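Local coordinates for HTH cro/C1-type domain-containing protein (Pseudomonas aeruginosa PAO1, PDB 7CSV) that probably binds DNA as the dimeric antitoxin HigA, acting as a regulatory factor that recognises specific pseudopalindromic motifs, at residues F23-A28 against G60-T65. Sequence-based numbering, arbitrary orientation.
Sequences FDISPA and GRYFDT
With CG1 of Ile25 anti to the carbonyl carbon (chi1 -60°) and CD1 extended beyond it (chi2 169°), the isoleucine sends its terminal methyl toward Tyr62 and Phe63, whose side chains come from the opposite direction. The meeting joins two parts of the Cro/C1-type helix-turn-helix domain: the connection from helix 11-23 to helix 27-34, and the C-terminal part of helix 53-63. Ile25 CD1 approaches the rims of both rings, near their planes, 4.0 Å from Tyr62 OH and 4.1 Å from Phe63 CE1. The two aromatics are packed on each other as well: Tyr62 CD2 stands 3.5 Å above the Phe63 ring, over its centre, while Phe63 CE2 lies in the plane of the Tyr62 ring at its edge, the geometry of a T-shaped pair.

No hydrogen bond crosses between the segments, and the 138 Å² they bury is apolar packing for the most part. Tyr62 and Phe63 are buried and reach Leu30 of helix 27-34; Phe63 also meets Phe19 of helix 11-23, so the contact borders the domain core. Leu97 of the second subunit packs on Phe23 and Ile25, which places this edge of the domain at the dimer interface.

Ser26 is the N-cap of helix 27-34, its OG bonded to Ala29 N. The chain leaves helix 53-63 through a Schellman motif: Thr65 N bonds to Gly60 O at 3.1 Å and Asp64 has positive phi (58°). At the exposed margin, the Phe23 ring meets Phe63 obliquely, with Phe23 CD2 4.3 Å from Phe63 CE1.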
loop_
_atom_site.group_PDB
_atom_site.type_symbol
_atom_site.label_atom_id
_atom_site.label_comp_id
_atom_site.label_asym_id
_atom_site.label_seq_id
_atom_site.Cartn_x
_atom_site.Cartn_y
_atom_site.Cartn_z
ATOM N N PHE A 23 -8.132 -6.712 22.992
ATOM C CA PHE A 23 -9.465 -6.326 23.433
ATOM C C PHE A 23 -10.424 -7.501 23.574
ATOM O O PHE A 23 -11.611 -7.278 23.849
ATOM C CB PHE A 23 -10.058 -5.300 22.467
ATOM C CG PHE A 23 -9.308 -4.006 22.429
ATOM C CD1 PHE A 23 -9.445 -3.083 23.453
ATOM C CD2 PHE A 23 -8.471 -3.703 21.368
ATOM C CE1 PHE A 23 -8.758 -1.882 23.421
ATOM C CE2 PHE A 23 -7.782 -2.508 21.331
ATOM C CZ PHE A 23 -7.924 -1.595 22.360
ATOM N N ASP A 24 -9.952 -8.735 23.376
ATOM C CA ASP A 24 -10.786 -9.938 23.482
ATOM C C ASP A 24 -11.941 -9.909 22.480
ATOM O O ASP A 24 -13.077 -10.266 22.798
ATOM C CB ASP A 24 -11.309 -10.127 24.911
ATOM C CG ASP A 24 -11.785 -11.546 25.183
ATOM O OD1 ASP A 24 -11.719 -12.396 24.265
ATOM O OD2 ASP A 24 -12.235 -11.808 26.318
ATOM N N ILE A 25 -11.651 -9.489 21.253
ATOM C CA ILE A 25 -12.642 -9.442 20.184
ATOM C C ILE A 25 -12.400 -10.599 19.227
ATOM O O ILE A 25 -11.278 -10.797 18.741
ATOM C CB ILE A 25 -12.595 -8.100 19.433
ATOM C CG1 ILE A 25 -12.878 -6.943 20.384
ATOM C CG2 ILE A 25 -13.564 -8.124 18.270
ATOM C CD1 ILE A 25 -12.584 -5.584 19.780
ATOM N N SER A 26 -13.454 -11.359 18.943
ATOM C CA SER A 26 -13.379 -12.395 17.938
ATOM C C SER A 26 -13.390 -11.777 16.541
ATOM O O SER A 26 -13.886 -10.663 16.348
ATOM C CB SER A 26 -14.552 -13.356 18.083
ATOM O OG SER A 26 -15.724 -12.794 17.512
ATOM N N PRO A 27 -12.853 -12.487 15.546
ATOM C CA PRO A 27 -12.937 -11.971 14.171
ATOM C C PRO A 27 -14.365 -11.721 13.722
ATOM O O PRO A 27 -14.633 -10.716 13.049
ATOM C CB PRO A 27 -12.258 -13.071 13.346
ATOM C CG PRO A 27 -11.296 -13.692 14.299
ATOM C CD PRO A 27 -12.011 -13.695 15.623
ATOM N N ALA A 28 -15.295 -12.604 14.100
ATOM C CA ALA A 28 -16.697 -12.419 13.735
ATOM C C ALA A 28 -17.286 -11.178 14.389
ATOM O O ALA A 28 -18.034 -10.427 13.745
ATOM C CB ALA A 28 -17.505 -13.660 14.114
ATOM N N GLY A 60 -9.216 1.697 10.937
ATOM C CA GLY A 60 -8.804 2.927 11.596
ATOM C C GLY A 60 -9.936 3.536 12.399
ATOM O O GLY A 60 -9.746 3.945 13.547
ATOM N N ARG A 61 -11.136 3.592 11.802
ATOM C CA ARG A 61 -12.307 4.117 12.497
ATOM C C ARG A 61 -12.623 3.307 13.747
ATOM O O ARG A 61 -12.926 3.870 14.807
ATOM C CB ARG A 61 -13.507 4.112 11.546
ATOM C CG ARG A 61 -14.860 4.366 12.214
ATOM C CD ARG A 61 -15.082 5.822 12.504
ATOM N NE ARG A 61 -16.457 6.060 12.954
ATOM C CZ ARG A 61 -16.875 7.193 13.509
ATOM N NH1 ARG A 61 -16.028 8.199 13.686
ATOM N NH2 ARG A 61 -18.142 7.314 13.892
ATOM N N TYR A 62 -12.574 1.984 13.640
ATOM C CA TYR A 62 -12.984 1.148 14.763
ATOM C C TYR A 62 -11.962 1.194 15.892
ATOM O O TYR A 62 -12.323 1.306 17.067
ATOM C CB TYR A 62 -13.190 -0.284 14.291
ATOM C CG TYR A 62 -13.830 -1.146 15.345
ATOM C CD1 TYR A 62 -15.087 -0.843 15.833
ATOM C CD2 TYR A 62 -13.168 -2.243 15.859
ATOM C CE1 TYR A 62 -15.678 -1.623 16.804
ATOM C CE2 TYR A 62 -13.743 -3.033 16.831
ATOM C CZ TYR A 62 -15.003 -2.716 17.299
ATOM O OH TYR A 62 -15.585 -3.502 18.272
ATOM N N PHE A 63 -10.678 1.086 15.561
ATOM C CA PHE A 63 -9.649 0.923 16.579
ATOM C C PHE A 63 -8.899 2.208 16.929
ATOM O O PHE A 63 -7.874 2.131 17.614
ATOM C CB PHE A 63 -8.644 -0.136 16.126
ATOM C CG PHE A 63 -9.171 -1.530 16.187
ATOM C CD1 PHE A 63 -9.636 -2.054 17.389
ATOM C CD2 PHE A 63 -9.180 -2.334 15.059
ATOM C CE1 PHE A 63 -10.117 -3.345 17.466
ATOM C CE2 PHE A 63 -9.661 -3.640 15.124
ATOM C CZ PHE A 63 -10.132 -4.147 16.336
ATOM N N ASP A 64 -9.368 3.378 16.489
ATOM C CA ASP A 64 -8.684 4.645 16.766
ATOM C C ASP A 64 -7.241 4.643 16.247
ATOM O O ASP A 64 -6.293 4.914 16.983
ATOM C CB ASP A 64 -8.702 4.972 18.266
ATOM C CG ASP A 64 -10.019 5.553 18.727
ATOM O OD1 ASP A 64 -10.865 5.906 17.879
ATOM O OD2 ASP A 64 -10.206 5.668 19.955
ATOM N N THR A 65 -7.072 4.310 14.976
ATOM C CA THR A 65 -5.781 4.467 14.316
ATOM C C THR A 65 -5.991 5.266 13.041
ATOM O O THR A 65 -7.121 5.470 12.592
ATOM C CB THR A 65 -5.130 3.128 13.952
ATOM O OG1 THR A 65 -5.857 2.530 12.869
ATOM C CG2 THR A 65 -5.091 2.180 15.134
#